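Local coordinates for protein L-threonine-O-3-phosphate decarboxylase (Porphyromonas gingivalis, PDB 3FKD) that probably binds pyridoxal 5'-phosphate and uses it to decarboxylate L-threonine O-3-phosphate, at residues E16-V24 with L297-R305; L33-I44 with A230-I239. All coordinates share one frame; numbering follows the deposited sequence.

Contact 1: residues E16-V24 with L297-R305; sequences EIVNFSTTV and LEEYNMLIR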
loop_
_atom_site.group_PDB
_atom_site.type_symbol
_atom_site.label_atom_id
_atom_site.label_comp_id
_atom_site.label_asym_id
_atom_site.label_seq_id
_atom_site.Cartn_x
_atom_site.Cartn_y
_atom_site.Cartn_z
ATOM N N GLU A 16 7.805 22.910 -15.565
ATOM C CA GLU A 16 7.616 24.335 -15.865
ATOM C C GLU A 16 6.894 25.112 -14.720
ATOM O O GLU A 16 7.102 26.314 -14.537
ATOM C CB GLU A 16 6.912 24.505 -17.223
ATOM C CG GLU A 16 6.881 25.934 -17.765
ATOM C CD GLU A 16 8.259 26.496 -18.165
ATOM O OE1 GLU A 16 9.290 25.795 -18.035
ATOM O OE2 GLU A 16 8.307 27.656 -18.624
ATOM N N ILE A 17 6.054 24.417 -13.953
ATOM C CA ILE A 17 5.547 24.956 -12.692
ATOM C C ILE A 17 6.533 24.718 -11.531
ATOM O O ILE A 17 7.038 23.607 -11.350
ATOM C CB ILE A 17 4.198 24.335 -12.312
ATOM C CG1 ILE A 17 3.081 24.881 -13.214
ATOM C CG2 ILE A 17 3.883 24.610 -10.832
ATOM C CD1 ILE A 17 1.676 24.246 -12.932
ATOM N N VAL A 18 6.799 25.766 -10.750
ATOM C CA VAL A 18 7.690 25.680 -9.590
ATOM C C VAL A 18 6.903 25.382 -8.311
ATOM O O VAL A 18 5.948 26.115 -7.975
ATOM C CB VAL A 18 8.475 26.988 -9.420
ATOM C CG1 VAL A 18 9.462 26.905 -8.223
ATOM C CG2 VAL A 18 9.195 27.328 -10.731
ATOM N N ASN A 19 7.289 24.317 -7.606
ATOM C CA ASN A 19 6.466 23.814 -6.519
ATOM C C ASN A 19 6.958 24.204 -5.136
ATOM O O ASN A 19 8.050 23.820 -4.741
ATOM C CB ASN A 19 6.326 22.307 -6.606
ATOM C CG ASN A 19 5.115 21.805 -5.859
ATOM O OD1 ASN A 19 4.497 22.532 -5.090
ATOM N ND2 ASN A 19 4.766 20.564 -6.087
ATOM N N PHE A 20 6.133 24.974 -4.417
ATOM C CA PHE A 20 6.446 25.498 -3.083
ATOM C C PHE A 20 5.535 24.780 -2.058
ATOM O O PHE A 20 5.630 24.994 -0.856
ATOM C CB PHE A 20 6.250 27.053 -3.005
ATOM C CG PHE A 20 7.231 27.863 -3.835
ATOM C CD1 PHE A 20 8.391 28.375 -3.267
ATOM C CD2 PHE A 20 6.988 28.116 -5.166
ATOM C CE1 PHE A 20 9.317 29.088 -4.030
ATOM C CE2 PHE A 20 7.897 28.834 -5.915
ATOM C CZ PHE A 20 9.069 29.310 -5.352
ATOM N N SER A 21 4.667 23.900 -2.539
ATOM C CA SER A 21 3.622 23.296 -1.703
ATOM C C SER A 21 3.934 21.921 -1.062
ATOM O O SER A 21 3.112 21.403 -0.317
ATOM C CB SER A 21 2.369 23.152 -2.535
ATOM O OG SER A 21 2.441 21.964 -3.292
ATOM N N THR A 22 5.088 21.325 -1.365
ATOM C CA THR A 22 5.414 20.024 -0.829
ATOM C C THR A 22 6.535 20.072 0.207
ATOM O O THR A 22 7.420 20.891 0.127
ATOM C CB THR A 22 5.676 18.922 -1.963
ATOM O OG1 THR A 22 7.041 18.937 -2.404
ATOM C CG2 THR A 22 4.729 19.106 -3.167
ATOM N N THR A 23 6.464 19.203 1.203
ATOM C CA THR A 23 7.532 19.081 2.158
ATOM C C THR A 23 8.457 17.961 1.727
ATOM O O THR A 23 9.103 17.347 2.547
ATOM C CB THR A 23 7.013 18.809 3.577
ATOM O OG1 THR A 23 6.203 17.632 3.581
ATOM C CG2 THR A 23 6.187 20.014 4.097
ATOM N N VAL A 24 8.514 17.694 0.428
ATOM C CA VAL A 24 9.470 16.740 -0.118
ATOM C C VAL A 24 10.773 17.412 -0.606
ATOM O O VAL A 24 10.740 18.367 -1.358
ATOM C CB VAL A 24 8.810 15.919 -1.263
ATOM C CG1 VAL A 24 9.806 14.984 -1.926
ATOM C CG2 VAL A 24 7.575 15.150 -0.723
ATOM N N LEU A 297 -0.563 30.532 -8.891
ATOM C CA LEU A 297 -0.660 29.466 -9.876
ATOM C C LEU A 297 -1.005 30.008 -11.260
ATOM O O LEU A 297 -0.253 29.826 -12.214
ATOM C CB LEU A 297 -1.649 28.368 -9.453
ATOM C CG LEU A 297 -1.587 27.177 -10.424
ATOM C CD1 LEU A 297 -0.239 26.495 -10.356
ATOM C CD2 LEU A 297 -2.682 26.201 -10.213
ATOM N N GLU A 298 -2.126 30.700 -11.366
ATOM C CA GLU A 298 -2.543 31.272 -12.641
ATOM C C GLU A 298 -1.658 32.400 -13.183
ATOM O O GLU A 298 -1.262 32.370 -14.348
ATOM C CB GLU A 298 -4.008 31.689 -12.558
ATOM C CG GLU A 298 -4.856 30.464 -12.326
ATOM C CD GLU A 298 -6.244 30.765 -11.766
ATOM O OE1 GLU A 298 -6.660 31.970 -11.740
ATOM O OE2 GLU A 298 -6.915 29.777 -11.352
ATOM N N GLU A 299 -1.328 33.375 -12.350
ATOM C CA GLU A 299 -0.526 34.500 -12.822
ATOM C C GLU A 299 0.950 34.144 -12.954
ATOM O O GLU A 299 1.612 34.512 -13.913
ATOM C CB GLU A 299 -0.670 35.713 -11.899
ATOM C CG GLU A 299 -2.029 36.318 -11.941
ATOM C CD GLU A 299 -2.604 36.327 -13.350
ATOM O OE1 GLU A 299 -1.933 36.886 -14.275
ATOM O OE2 GLU A 299 -3.729 35.771 -13.528
ATOM N N TYR A 300 1.465 33.418 -11.982
ATOM C CA TYR A 300 2.901 33.252 -11.907
ATOM C C TYR A 300 3.426 31.786 -11.957
ATOM O O TYR A 300 4.613 31.559 -11.765
ATOM C CB TYR A 300 3.399 33.994 -10.668
ATOM C CG TYR A 300 3.543 35.484 -10.881
ATOM C CD1 TYR A 300 4.722 36.008 -11.411
ATOM C CD2 TYR A 300 2.517 36.372 -10.544
ATOM C CE1 TYR A 300 4.881 37.353 -11.610
ATOM C CE2 TYR A 300 2.661 37.728 -10.752
ATOM C CZ TYR A 300 3.851 38.219 -11.284
ATOM O OH TYR A 300 4.038 39.573 -11.496
ATOM N N ASN A 301 2.548 30.806 -12.204
ATOM C CA ASN A 301 2.998 29.423 -12.405
ATOM C C ASN A 301 3.694 28.796 -11.212
ATOM O O ASN A 301 4.556 27.935 -11.374
ATOM C CB ASN A 301 3.981 29.375 -13.557
ATOM C CG ASN A 301 3.355 29.798 -14.862
ATOM O OD1 ASN A 301 2.410 29.135 -15.355
ATOM N ND2 ASN A 301 3.870 30.911 -15.448
HETATM N N MSE A 302 3.324 29.242 -10.019
HETATM C CA MSE A 302 3.921 28.757 -8.796
HETATM C C MSE A 302 2.883 28.106 -7.915
HETATM O O MSE A 302 1.838 28.698 -7.632
HETATM C CB MSE A 302 4.571 29.903 -8.044
HETATM C CG MSE A 302 5.917 30.276 -8.594
HETATM SE SE MSE A 302 6.587 31.975 -7.896
HETATM C CE MSE A 302 6.474 33.067 -9.530
ATOM N N LEU A 303 3.182 26.906 -7.444
ATOM C CA LEU A 303 2.268 26.250 -6.530
ATOM C C LEU A 303 2.634 26.438 -5.060
ATOM O O LEU A 303 3.777 26.321 -4.679
ATOM C CB LEU A 303 2.052 24.755 -6.882
ATOM C CG LEU A 303 0.855 24.118 -6.147
ATOM C CD1 LEU A 303 -0.456 24.729 -6.613
ATOM C CD2 LEU A 303 0.781 22.606 -6.329
ATOM N N ILE A 304 1.627 26.719 -4.239
ATOM C CA ILE A 304 1.803 26.867 -2.798
ATOM C C ILE A 304 0.787 25.973 -2.098
ATOM O O ILE A 304 -0.216 25.622 -2.695
ATOM C CB ILE A 304 1.599 28.336 -2.345
ATOM C CG1 ILE A 304 0.131 28.734 -2.436
ATOM C CG2 ILE A 304 2.362 29.236 -3.226
ATOM C CD1 ILE A 304 -0.143 30.066 -1.917
ATOM N N ARG A 305 1.050 25.615 -0.842
ATOM C CA ARG A 305 0.089 24.900 -0.011
ATOM C C ARG A 305 -0.852 25.807 0.822
ATOM O O ARG A 305 -0.461 26.391 1.827
ATOM C CB ARG A 305 0.837 23.914 0.897
ATOM C CG ARG A 305 -0.004 23.197 1.930
ATOM C CD ARG A 305 -0.904 22.112 1.345
ATOM N NE ARG A 305 -1.019 20.946 2.246
ATOM C CZ ARG A 305 -2.002 20.801 3.131
ATOM N NH1 ARG A 305 -2.955 21.724 3.225
ATOM N NH2 ARG A 305 -2.040 19.743 3.920
#
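N19 OD1, lying against L303 across the contact, is gripped by two donors of one residue. S21 N closes an Asx turn onto it, tilted from the carbonyl plane, while S21 OG approaches in that plane on a lone pair, at 2.8 Å from N19 OD1. S21 OG sits between its own backbone N and carbonyl carbon (chi1 84°), which turns the hydroxyl back to the amide; from there it also touches L303 CD2 at 3.5 Å. N19 and L303 run side by side, pointing the same way from one face of a short parallel pairing.

Three backbone bonds make the ladder. V18 N gives to N301 O at 3.2 Å, L303 N returns to V18 O at 2.9 Å with an N-H...O angle of 161°, and F20 N reaches L303 O at 2.7 Å. That same L303 O lies at the edge of the F20 ring, in its plane.

On the other face V18, M302 and, next along, F20 gather. The selenomethionine M302 lies alongside F20, with M302 CG 3.6 Å from F20 CE2. M302 SE is 5.0 Å from the centroid of the F20 ring, an oblique Met-aromatic contact. F331 of helix 325-339 meets both side chains. At one end I17 CD1 touches L297 CD1 at 3.9 Å; at the other, S21 CB packs on the backbone joining I304 to R305.

Backbone bonding sets the register, the Asx turn fixes the chain just past N19 while F20 and S21 stay against L303-R305, and F20 and M302 together pack the two segments against F331.

Contact 2: residues L33-I44 with A230-I239; sequences LEKHLVENLNCI and ALAIEAAKFI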
loop_
_atom_site.group_PDB
_atom_site.type_symbol
_atom_site.label_atom_id
_atom_site.label_comp_id
_atom_site.label_asym_id
_atom_site.label_seq_id
_atom_site.Cartn_x
_atom_site.Cartn_y
_atom_site.Cartn_z
ATOM N N LEU A 33 19.593 6.426 -8.784
ATOM C CA LEU A 33 18.507 5.654 -8.277
ATOM C C LEU A 33 17.640 5.202 -9.467
ATOM O O LEU A 33 17.282 4.036 -9.585
ATOM C CB LEU A 33 17.691 6.470 -7.273
ATOM C CG LEU A 33 16.323 5.879 -6.914
ATOM C CD1 LEU A 33 16.472 4.485 -6.351
ATOM C CD2 LEU A 33 15.585 6.753 -5.928
ATOM N N GLU A 34 17.284 6.118 -10.349
ATOM C CA GLU A 34 16.338 5.784 -11.409
ATOM C C GLU A 34 16.894 4.825 -12.464
ATOM O O GLU A 34 16.190 3.980 -12.949
ATOM C CB GLU A 34 15.800 7.059 -12.059
ATOM C CG GLU A 34 14.839 7.801 -11.157
ATOM C CD GLU A 34 14.227 9.009 -11.825
ATOM O OE1 GLU A 34 14.726 9.380 -12.916
ATOM O OE2 GLU A 34 13.262 9.572 -11.265
ATOM N N LYS A 35 18.147 4.992 -12.847
ATOM C CA LYS A 35 18.801 4.021 -13.673
ATOM C C LYS A 35 18.738 2.643 -13.005
ATOM O O LYS A 35 18.454 1.649 -13.680
ATOM C CB LYS A 35 20.251 4.438 -13.945
ATOM C CG LYS A 35 21.050 3.397 -14.718
ATOM C CD LYS A 35 20.220 2.849 -15.885
ATOM C CE LYS A 35 21.076 2.681 -17.142
ATOM N NZ LYS A 35 21.872 3.923 -17.449
ATOM N N HIS A 36 18.984 2.584 -11.696
ATOM C CA HIS A 36 18.899 1.318 -10.951
ATOM C C HIS A 36 17.527 0.590 -11.055
ATOM O O HIS A 36 17.482 -0.608 -11.262
ATOM C CB HIS A 36 19.338 1.482 -9.481
ATOM C CG HIS A 36 19.406 0.189 -8.724
ATOM N ND1 HIS A 36 20.451 -0.703 -8.861
ATOM C CD2 HIS A 36 18.549 -0.373 -7.835
ATOM C CE1 HIS A 36 20.244 -1.754 -8.085
ATOM N NE2 HIS A 36 19.098 -1.576 -7.448
ATOM N N LEU A 37 16.423 1.307 -10.932
ATOM C CA LEU A 37 15.108 0.701 -11.118
ATOM C C LEU A 37 14.850 0.209 -12.547
ATOM O O LEU A 37 14.080 -0.740 -12.777
ATOM C CB LEU A 37 14.012 1.691 -10.729
ATOM C CG LEU A 37 14.141 2.166 -9.288
ATOM C CD1 LEU A 37 13.151 3.334 -9.044
ATOM C CD2 LEU A 37 14.054 1.036 -8.233
ATOM N N VAL A 38 15.467 0.887 -13.507
ATOM C CA VAL A 38 15.303 0.545 -14.907
ATOM C C VAL A 38 16.003 -0.797 -15.135
ATOM O O VAL A 38 15.511 -1.692 -15.842
ATOM C CB VAL A 38 15.874 1.674 -15.792
ATOM C CG1 VAL A 38 15.877 1.269 -17.245
ATOM C CG2 VAL A 38 15.053 2.956 -15.585
ATOM N N GLU A 39 17.146 -0.941 -14.486
ATOM C CA GLU A 39 17.916 -2.175 -14.572
ATOM C C GLU A 39 17.206 -3.377 -13.916
ATOM O O GLU A 39 17.256 -4.501 -14.441
ATOM C CB GLU A 39 19.333 -1.947 -14.023
ATOM C CG GLU A 39 20.198 -1.079 -14.956
ATOM C CD GLU A 39 21.503 -0.632 -14.338
ATOM O OE1 GLU A 39 21.773 -1.024 -13.184
ATOM O OE2 GLU A 39 22.255 0.122 -14.996
ATOM N N ASN A 40 16.543 -3.137 -12.787
ATOM C CA ASN A 40 15.847 -4.196 -12.061
ATOM C C ASN A 40 14.353 -4.145 -12.202
ATOM O O ASN A 40 13.619 -4.562 -11.303
ATOM C CB ASN A 40 16.233 -4.183 -10.590
ATOM C CG ASN A 40 17.725 -4.340 -10.403
ATOM O OD1 ASN A 40 18.240 -5.468 -10.336
ATOM N ND2 ASN A 40 18.444 -3.202 -10.361
ATOM N N LEU A 41 13.905 -3.685 -13.362
ATOM C CA LEU A 41 12.488 -3.560 -13.623
ATOM C C LEU A 41 11.707 -4.875 -13.604
ATOM O O LEU A 41 10.513 -4.884 -13.301
ATOM C CB LEU A 41 12.226 -2.793 -14.906
ATOM C CG LEU A 41 10.810 -2.194 -14.870
ATOM C CD1 LEU A 41 10.567 -1.261 -13.656
ATOM C CD2 LEU A 41 10.471 -1.494 -16.170
ATOM N N ASN A 42 12.368 -5.983 -13.916
ATOM C CA ASN A 42 11.715 -7.273 -13.865
ATOM C C ASN A 42 11.175 -7.671 -12.489
ATOM O O ASN A 42 10.330 -8.568 -12.401
ATOM C CB ASN A 42 12.625 -8.353 -14.382
ATOM C CG ASN A 42 12.822 -8.263 -15.854
ATOM O OD1 ASN A 42 12.052 -7.590 -16.553
ATOM N ND2 ASN A 42 13.853 -8.961 -16.361
ATOM N N CYS A 43 11.632 -6.995 -11.430
ATOM C CA CYS A 43 11.077 -7.236 -10.106
ATOM C C CYS A 43 9.543 -7.074 -10.062
ATOM O O CYS A 43 8.913 -7.647 -9.189
ATOM C CB CYS A 43 11.733 -6.341 -9.054
ATOM S SG CYS A 43 11.086 -4.633 -9.001
ATOM N N ILE A 44 8.942 -6.328 -10.996
ATOM C CA ILE A 44 7.486 -6.189 -11.002
ATOM C C ILE A 44 6.728 -7.491 -11.387
ATOM O O ILE A 44 5.496 -7.610 -11.204
ATOM C CB ILE A 44 6.994 -5.046 -11.924
ATOM C CG1 ILE A 44 7.318 -5.344 -13.385
ATOM C CG2 ILE A 44 7.579 -3.715 -11.524
ATOM C CD1 ILE A 44 6.914 -4.212 -14.339
ATOM N N ALA A 230 7.492 -4.109 -4.926
ATOM C CA ALA A 230 8.820 -4.638 -5.279
ATOM C C ALA A 230 9.821 -3.585 -5.651
ATOM O O ALA A 230 10.961 -3.649 -5.231
ATOM C CB ALA A 230 8.718 -5.697 -6.432
ATOM N N LEU A 231 9.393 -2.628 -6.462
ATOM C CA LEU A 231 10.250 -1.536 -6.887
ATOM C C LEU A 231 10.621 -0.678 -5.710
ATOM O O LEU A 231 11.740 -0.185 -5.667
ATOM C CB LEU A 231 9.546 -0.658 -7.896
ATOM C CG LEU A 231 9.458 -1.217 -9.301
ATOM C CD1 LEU A 231 8.534 -0.292 -10.091
ATOM C CD2 LEU A 231 10.868 -1.394 -9.970
ATOM N N ALA A 232 9.686 -0.479 -4.780
ATOM C CA ALA A 232 9.965 0.312 -3.578
ATOM C C ALA A 232 11.025 -0.354 -2.737
ATOM O O ALA A 232 11.908 0.323 -2.197
ATOM C CB ALA A 232 8.682 0.591 -2.731
ATOM N N ILE A 233 10.944 -1.674 -2.620
ATOM C CA ILE A 233 11.916 -2.435 -1.834
ATOM C C ILE A 233 13.299 -2.196 -2.450
ATOM O O ILE A 233 14.297 -2.012 -1.754
ATOM C CB ILE A 233 11.552 -3.978 -1.731
ATOM C CG1 ILE A 233 10.623 -4.238 -0.528
ATOM C CG2 ILE A 233 12.771 -4.802 -1.520
ATOM C CD1 ILE A 233 9.579 -5.358 -0.739
ATOM N N GLU A 234 13.291 -2.140 -3.774
ATOM C CA GLU A 234 14.475 -2.036 -4.593
ATOM C C GLU A 234 15.104 -0.620 -4.516
ATOM O O GLU A 234 16.320 -0.484 -4.398
ATOM C CB GLU A 234 14.101 -2.448 -6.020
ATOM C CG GLU A 234 15.221 -2.489 -6.995
ATOM C CD GLU A 234 16.228 -3.631 -6.775
ATOM O OE1 GLU A 234 15.985 -4.527 -5.958
ATOM O OE2 GLU A 234 17.282 -3.618 -7.457
ATOM N N ALA A 235 14.264 0.413 -4.533
ATOM C CA ALA A 235 14.720 1.783 -4.346
ATOM C C ALA A 235 15.359 1.959 -2.984
ATOM O O ALA A 235 16.448 2.532 -2.861
ATOM C CB ALA A 235 13.573 2.766 -4.520
ATOM N N ALA A 236 14.686 1.462 -1.958
ATOM C CA ALA A 236 15.195 1.578 -0.593
ATOM C C ALA A 236 16.545 0.896 -0.389
ATOM O O ALA A 236 17.431 1.470 0.254
ATOM C CB ALA A 236 14.164 1.070 0.440
ATOM N N LYS A 237 16.677 -0.322 -0.907
ATOM C CA LYS A 237 17.931 -1.073 -0.850
ATOM C C LYS A 237 19.099 -0.272 -1.438
ATOM O O LYS A 237 20.191 -0.232 -0.874
ATOM C CB LYS A 237 17.781 -2.405 -1.600
ATOM C CG LYS A 237 17.398 -3.544 -0.707
ATOM C CD LYS A 237 16.902 -4.733 -1.497
ATOM C CE LYS A 237 16.314 -5.816 -0.569
ATOM N NZ LYS A 237 15.690 -6.933 -1.292
ATOM N N PHE A 238 18.846 0.367 -2.575
ATOM C CA PHE A 238 19.805 1.251 -3.235
ATOM C C PHE A 238 20.189 2.499 -2.398
ATOM O O PHE A 238 21.367 2.788 -2.200
ATOM C CB PHE A 238 19.268 1.669 -4.606
ATOM C CG PHE A 238 20.322 2.226 -5.505
ATOM C CD1 PHE A 238 20.399 3.579 -5.747
ATOM C CD2 PHE A 238 21.249 1.401 -6.096
ATOM C CE1 PHE A 238 21.371 4.089 -6.578
ATOM C CE2 PHE A 238 22.220 1.914 -6.910
ATOM C CZ PHE A 238 22.280 3.251 -7.152
ATOM N N ILE A 239 19.192 3.231 -1.911
ATOM C CA ILE A 239 19.473 4.352 -1.005
ATOM C C ILE A 239 20.340 3.932 0.209
ATOM O O ILE A 239 21.296 4.639 0.568
ATOM C CB ILE A 239 18.174 5.049 -0.551
ATOM C CG1 ILE A 239 17.532 5.762 -1.757
ATOM C CG2 ILE A 239 18.434 5.984 0.667
ATOM C CD1 ILE A 239 15.989 5.918 -1.683
#
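The H36 and F238 rings form an offset stack between helices 33-39 and 230-239, whose axes run obliquely and roughly antiparallel, 9.9 Å apart at closest. The ring planes lie 21° apart. F238 CD2 stands over the centre of one face of the imidazole, 3.4 Å from H36 CG, and H36 CB in turn sits over the F238 face, a CH-pi contact 3.9 Å from the centroid. H36 CG is anti to the backbone N (chi1 -174°), which swings the ring across to the opposing helix. H242 extends the aromatic group by meeting F238.

Polar contacts lie beside the stack. H36 NE2 gives a weak bond to E234 OE2, 2.7 Å away: the ring and carboxylate planes are nearly parallel, but OE2 lies oblique to the ring and the N-H...O angle is only 119°. N40 ND2 rests near the rim of the other imidazole face and donates to H36 O at 2.9 Å. N40 N reaches that oxygen from the opposite side of its plane, so two donors hold H36 O where the helix ends.

Apolar packing fills the remainder. L33 CD1 lies on A235 CB at 3.8 Å, and L37 CD2 sits over the turn of L231, E234 and A235. The L231 side chain packs against the 3-10 segment: its CD2 meets C43 SG at 3.4 Å and L41 CD1, while its CD1 lies against I44 CG2 at 3.8 Å.

The second subunit adjoins this group, where E34 forms a salt bridge with R45 of that subunit and L231 meets its counterpart L231 there. The arrangement is an oblique helix pair at the subunit interface, consistent with the dimers of fold-type I PLP enzymes.

In the fold
Contact 2 is nested within the loop that contact 1 closes, helix 31-39 being the next element in the chain after strand 18-19. Their centres are 29 Å apart and they do not touch. Contact 1 is partly buried and adds an edge strand to the five-stranded sheet of the 302-306 region; main-chain bonds carry it, with apolar side chains turned to helix 325-339. Contact 2 is more buried and joins two helices, relying on an aromatic stack and leucine packing, with one weak polar bond across. The two also differ in their neighbours: contact 2 meets the second subunit broadly, whereas in contact 1 just V24 reaches it, at Y47 of that subunit.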